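Local coordinates for protein fusarinine C esterase sidJ (Aspergillus fumigatus, PDB 6GUP) that hydrolyses the ester bonds of the siderophore fusarinine C, as a homodimeric alpha/beta-hydrolase, without cleaving triacetylfusarinine C, at residues 76-88 / 226-238. Numbering follows the deposited sequence.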
loop_
_atom_site.group_PDB
_atom_site.type_symbol
_atom_site.label_atom_id
_atom_site.label_comp_id
_atom_site.label_asym_id
_atom_site.label_seq_id
_atom_site.Cartn_x
_atom_site.Cartn_y
_atom_site.Cartn_z
ATOM N N SER A 76 5.092 -3.979 -5.214
ATOM C CA SER A 76 4.029 -4.868 -5.688
ATOM C C SER A 76 2.740 -4.827 -4.855
ATOM O O SER A 76 1.693 -5.274 -5.331
ATOM C CB SER A 76 4.547 -6.302 -5.758
ATOM O OG SER A 76 5.655 -6.378 -6.633
ATOM N N SER A 77 2.820 -4.325 -3.621
ATOM C CA SER A 77 1.625 -3.994 -2.832
ATOM C C SER A 77 0.738 -2.988 -3.569
ATOM O O SER A 77 -0.484 -3.128 -3.582
ATOM C CB SER A 77 2.005 -3.418 -1.463
ATOM O OG SER A 77 2.904 -4.270 -0.773
ATOM N N TYR A 78 1.372 -1.990 -4.182
ATOM C CA TYR A 78 0.675 -0.936 -4.925
ATOM C C TYR A 78 0.517 -1.271 -6.419
ATOM O O TYR A 78 -0.474 -0.878 -7.034
ATOM C CB TYR A 78 1.396 0.402 -4.728
ATOM C CG TYR A 78 1.626 0.752 -3.265
ATOM C CD1 TYR A 78 0.584 1.231 -2.468
ATOM C CD2 TYR A 78 2.881 0.589 -2.672
ATOM C CE1 TYR A 78 0.783 1.546 -1.131
ATOM C CE2 TYR A 78 3.089 0.902 -1.334
ATOM C CZ TYR A 78 2.038 1.380 -0.567
ATOM O OH TYR A 78 2.231 1.694 0.758
ATOM N N GLN A 79 1.475 -2.003 -6.991
ATOM C CA GLN A 79 1.384 -2.470 -8.382
ATOM C C GLN A 79 1.166 -3.987 -8.398
ATOM O O GLN A 79 2.064 -4.762 -8.740
ATOM C CB GLN A 79 2.640 -2.085 -9.179
ATOM C CG GLN A 79 3.176 -0.688 -8.893
ATOM C CD GLN A 79 4.213 -0.224 -9.903
ATOM O OE1 GLN A 79 4.213 -0.645 -11.062
ATOM N NE2 GLN A 79 5.103 0.660 -9.467
ATOM N N SER A 80 -0.046 -4.398 -8.032
ATOM C CA SER A 80 -0.407 -5.820 -7.940
ATOM C C SER A 80 -0.827 -6.473 -9.271
ATOM O O SER A 80 -1.089 -7.678 -9.312
ATOM C CB SER A 80 -1.530 -5.994 -6.915
ATOM O OG SER A 80 -2.676 -5.245 -7.284
ATOM N N TRP A 81 -0.860 -5.688 -10.349
ATOM C CA TRP A 81 -1.367 -6.131 -11.662
ATOM C C TRP A 81 -0.265 -6.545 -12.642
ATOM O O TRP A 81 -0.578 -7.090 -13.694
ATOM C CB TRP A 81 -2.259 -5.046 -12.308
ATOM C CG TRP A 81 -1.838 -3.658 -11.980
ATOM C CD1 TRP A 81 -2.369 -2.854 -11.014
ATOM C CD2 TRP A 81 -0.757 -2.926 -12.564
ATOM N NE1 TRP A 81 -1.701 -1.658 -10.974
ATOM C CE2 TRP A 81 -0.706 -1.672 -11.915
ATOM C CE3 TRP A 81 0.167 -3.200 -13.583
ATOM C CZ2 TRP A 81 0.236 -0.692 -12.248
ATOM C CZ3 TRP A 81 1.104 -2.223 -13.918
ATOM C CH2 TRP A 81 1.131 -0.985 -13.247
ATOM N N GLY A 82 1.005 -6.302 -12.305
ATOM C CA GLY A 82 2.124 -6.534 -13.229
ATOM C C GLY A 82 2.840 -7.869 -13.068
ATOM O O GLY A 82 2.948 -8.395 -11.958
ATOM N N LEU A 83 3.325 -8.406 -14.191
ATOM C CA LEU A 83 4.181 -9.604 -14.222
ATOM C C LEU A 83 5.645 -9.187 -14.072
ATOM O O LEU A 83 6.004 -8.039 -14.352
ATOM C CB LEU A 83 3.980 -10.375 -15.541
ATOM C CG LEU A 83 4.897 -11.541 -15.956
ATOM C CD1 LEU A 83 4.703 -12.778 -15.087
ATOM C CD2 LEU A 83 4.660 -11.897 -17.416
ATOM N N GLY A 84 6.480 -10.125 -13.629
ATOM C CA GLY A 84 7.914 -9.892 -13.474
ATOM C C GLY A 84 8.193 -9.079 -12.228
ATOM O O GLY A 84 9.015 -8.160 -12.252
ATOM N N HIS A 85 7.501 -9.428 -11.144
ATOM C CA HIS A 85 7.529 -8.659 -9.897
ATOM C C HIS A 85 8.352 -9.294 -8.766
ATOM O O HIS A 85 8.739 -8.593 -7.828
ATOM C CB HIS A 85 6.094 -8.391 -9.419
ATOM C CG HIS A 85 5.402 -9.592 -8.848
ATOM N ND1 HIS A 85 4.688 -10.482 -9.620
ATOM C CD2 HIS A 85 5.313 -10.043 -7.575
ATOM C CE1 HIS A 85 4.193 -11.432 -8.847
ATOM N NE2 HIS A 85 4.558 -11.190 -7.602
ATOM N N LEU A 86 8.617 -10.601 -8.847
ATOM C CA LEU A 86 9.285 -11.322 -7.754
ATOM C C LEU A 86 10.730 -10.885 -7.486
ATOM O O LEU A 86 11.172 -10.927 -6.336
ATOM C CB LEU A 86 9.243 -12.842 -7.977
ATOM C CG LEU A 86 7.925 -13.590 -7.742
ATOM C CD1 LEU A 86 8.149 -15.086 -7.903
ATOM C CD2 LEU A 86 7.344 -13.299 -6.364
ATOM N N ASP A 87 11.460 -10.481 -8.527
ATOM C CA ASP A 87 12.832 -9.975 -8.354
ATOM C C ASP A 87 12.878 -8.695 -7.516
ATOM O O ASP A 87 13.725 -8.562 -6.631
ATOM C CB ASP A 87 13.518 -9.728 -9.710
ATOM C CG ASP A 87 14.015 -11.011 -10.377
ATOM O OD1 ASP A 87 14.058 -12.079 -9.730
ATOM O OD2 ASP A 87 14.383 -10.940 -11.569
ATOM N N ARG A 88 11.968 -7.766 -7.801
ATOM C CA ARG A 88 11.868 -6.510 -7.050
ATOM C C ARG A 88 11.352 -6.732 -5.623
ATOM O O ARG A 88 11.839 -6.099 -4.684
ATOM C CB ARG A 88 10.950 -5.540 -7.786
ATOM C CG ARG A 88 10.957 -4.112 -7.254
ATOM C CD ARG A 88 9.957 -3.271 -8.025
ATOM N NE ARG A 88 8.621 -3.873 -7.970
ATOM C CZ ARG A 88 7.665 -3.754 -8.893
ATOM N NH1 ARG A 88 7.845 -3.039 -10.005
ATOM N NH2 ARG A 88 6.501 -4.370 -8.701
ATOM N N HIS A 226 -8.753 -11.660 -6.256
ATOM C CA HIS A 226 -9.597 -10.470 -6.447
ATOM C C HIS A 226 -8.762 -9.179 -6.499
ATOM O O HIS A 226 -9.160 -8.135 -5.972
ATOM C CB HIS A 226 -10.675 -10.402 -5.350
ATOM C CG HIS A 226 -11.870 -9.572 -5.711
ATOM N ND1 HIS A 226 -11.774 -8.264 -6.137
ATOM C CD2 HIS A 226 -13.193 -9.858 -5.677
ATOM C CE1 HIS A 226 -12.984 -7.786 -6.362
ATOM N NE2 HIS A 226 -13.863 -8.733 -6.094
ATOM N N THR A 227 -7.601 -9.269 -7.145
ATOM C CA THR A 227 -6.700 -8.129 -7.334
ATOM C C THR A 227 -6.737 -7.770 -8.825
ATOM O O THR A 227 -6.999 -8.647 -9.655
ATOM C CB THR A 227 -5.262 -8.438 -6.824
ATOM O OG1 THR A 227 -4.407 -7.307 -7.013
ATOM C CG2 THR A 227 -4.641 -9.633 -7.520
ATOM N N PRO A 228 -6.502 -6.483 -9.177
ATOM C CA PRO A 228 -6.497 -6.099 -10.597
ATOM C C PRO A 228 -5.437 -6.840 -11.410
ATOM O O PRO A 228 -4.414 -7.250 -10.857
ATOM C CB PRO A 228 -6.189 -4.595 -10.553
ATOM C CG PRO A 228 -5.560 -4.372 -9.221
ATOM C CD PRO A 228 -6.312 -5.300 -8.320
ATOM N N LEU A 229 -5.690 -7.006 -12.706
ATOM C CA LEU A 229 -4.808 -7.780 -13.576
ATOM C C LEU A 229 -4.521 -7.069 -14.891
ATOM O O LEU A 229 -5.444 -6.663 -15.602
ATOM C CB LEU A 229 -5.420 -9.156 -13.865
ATOM C CG LEU A 229 -5.493 -10.154 -12.705
ATOM C CD1 LEU A 229 -6.270 -11.390 -13.129
ATOM C CD2 LEU A 229 -4.107 -10.554 -12.216
ATOM N N SER A 230 -3.233 -6.929 -15.203
ATOM C CA SER A 230 -2.795 -6.531 -16.534
ATOM C C SER A 230 -2.955 -7.722 -17.473
ATOM O O SER A 230 -3.069 -8.869 -17.028
ATOM C CB SER A 230 -1.337 -6.056 -16.522
ATOM O OG SER A 230 -0.438 -7.134 -16.317
ATOM N N ALA A 231 -2.966 -7.437 -18.771
ATOM C CA ALA A 231 -3.052 -8.476 -19.798
ATOM C C ALA A 231 -1.871 -9.442 -19.728
ATOM O O ALA A 231 -2.055 -10.657 -19.818
ATOM C CB ALA A 231 -3.129 -7.847 -21.178
ATOM N N ARG A 232 -0.668 -8.893 -19.563
ATOM C CA ARG A 232 0.546 -9.708 -19.456
ATOM C C ARG A 232 0.554 -10.595 -18.219
ATOM O O ARG A 232 0.982 -11.750 -18.292
ATOM C CB ARG A 232 1.804 -8.836 -19.468
ATOM C CG ARG A 232 2.139 -8.303 -20.847
ATOM C CD ARG A 232 3.488 -7.611 -20.864
ATOM N NE ARG A 232 3.496 -6.368 -20.097
ATOM C CZ ARG A 232 4.528 -5.524 -20.031
ATOM N NH1 ARG A 232 5.660 -5.767 -20.692
ATOM N NH2 ARG A 232 4.432 -4.420 -19.301
ATOM N N ARG A 233 0.086 -10.060 -17.094
ATOM C CA ARG A 233 0.010 -10.845 -15.868
ATOM C C ARG A 233 -1.035 -11.946 -15.957
ATOM O O ARG A 233 -0.788 -13.067 -15.517
ATOM C CB ARG A 233 -0.272 -9.974 -14.649
ATOM C CG ARG A 233 0.064 -10.727 -13.386
ATOM C CD ARG A 233 -0.316 -10.056 -12.081
ATOM N NE ARG A 233 -0.544 -11.081 -11.059
ATOM C CZ ARG A 233 0.376 -11.944 -10.609
ATOM N NH1 ARG A 233 1.634 -11.933 -11.055
ATOM N NH2 ARG A 233 0.033 -12.841 -9.687
ATOM N N PHE A 234 -2.198 -11.622 -16.512
ATOM C CA PHE A 234 -3.258 -12.606 -16.700
ATOM C C PHE A 234 -2.820 -13.764 -17.610
ATOM O O PHE A 234 -3.148 -14.920 -17.333
ATOM C CB PHE A 234 -4.521 -11.934 -17.247
ATOM C CG PHE A 234 -5.606 -12.900 -17.617
ATOM C CD1 PHE A 234 -6.611 -13.229 -16.713
ATOM C CD2 PHE A 234 -5.614 -13.495 -18.870
ATOM C CE1 PHE A 234 -7.606 -14.131 -17.059
ATOM C CE2 PHE A 234 -6.599 -14.396 -19.217
ATOM C CZ PHE A 234 -7.601 -14.713 -18.316
ATOM N N LEU A 235 -2.099 -13.450 -18.689
ATOM C CA LEU A 235 -1.593 -14.479 -19.619
ATOM C C LEU A 235 -0.668 -15.489 -18.957
ATOM O O LEU A 235 -0.693 -16.672 -19.299
ATOM C CB LEU A 235 -0.863 -13.856 -20.817
ATOM C CG LEU A 235 -1.713 -13.354 -21.983
ATOM C CD1 LEU A 235 -0.802 -12.932 -23.122
ATOM C CD2 LEU A 235 -2.712 -14.399 -22.463
ATOM N N SER A 236 0.153 -15.008 -18.028
ATOM C CA SER A 236 1.007 -15.871 -17.212
ATOM C C SER A 236 0.199 -16.939 -16.469
ATOM O O SER A 236 0.615 -18.098 -16.391
ATOM C CB SER A 236 1.791 -15.029 -16.201
ATOM O OG SER A 236 2.799 -15.794 -15.570
ATOM N N LEU A 237 -0.960 -16.541 -15.944
ATOM C CA LEU A 237 -1.802 -17.423 -15.135
ATOM C C LEU A 237 -2.630 -18.437 -15.940
ATOM O O LEU A 237 -2.982 -19.487 -15.400
ATOM C CB LEU A 237 -2.718 -16.590 -14.219
ATOM C CG LEU A 237 -2.042 -15.488 -13.379
ATOM C CD1 LEU A 237 -2.995 -14.891 -12.353
ATOM C CD2 LEU A 237 -0.766 -15.976 -12.702
ATOM N N THR A 238 -2.928 -18.141 -17.211
ATOM C CA THR A 238 -3.809 -18.997 -18.033
ATOM C C THR A 238 -3.169 -19.740 -19.209
ATOM O O THR A 238 -3.714 -20.757 -19.644
ATOM C CB THR A 238 -4.991 -18.191 -18.598
ATOM O OG1 THR A 238 -4.509 -17.162 -19.472
ATOM C CG2 THR A 238 -5.775 -17.570 -17.476
#
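With OG of S230 swung between its own backbone N and carbonyl carbon (chi1 71°), the hydroxyl faces the carbonyl of W81; with CG of R233 anti to its backbone N (chi1 -163°), the long side chain runs along the 80-85 loop. S230 is the N-cap of helix 231-238, and the contact ties this helix, which packs beside helix 185-205, to the loop joining helices 75-78 and 86-108 of the alpha/beta-hydrolase fold. W81 O takes two bonds from the cap residue, a short one from S230 OG at 2.6 Å and another from S230 N at 3.1 Å, both tilted out of the carbonyl plane. S230 OG also accepts from R233 N at 3.1 Å, so one hydroxyl both caps the helix and grips the loop. CB and CD of R233 pass close by W81 O, and the chain, extended as far as NE, carries NH1 to 3.4 Å from H85 CE1, the guanidinium and imidazole planes 76° apart. D249 supplies the salt-bridge partner of that NH1. At the indole of W81, P228 CG sits at the ring edge, near its plane; L213 of the second subunit also packs against W81, placing this side of the contact at the dimer interface. L83 reaches along the helix, CD1 lying 3.6 Å from S236 OG and CD2 close to R232 O. P228 O lies 3.3 Å from W81 CA, a CH...O contact. Beyond it, S80 OG donates to T227 OG1 at 2.7 Å.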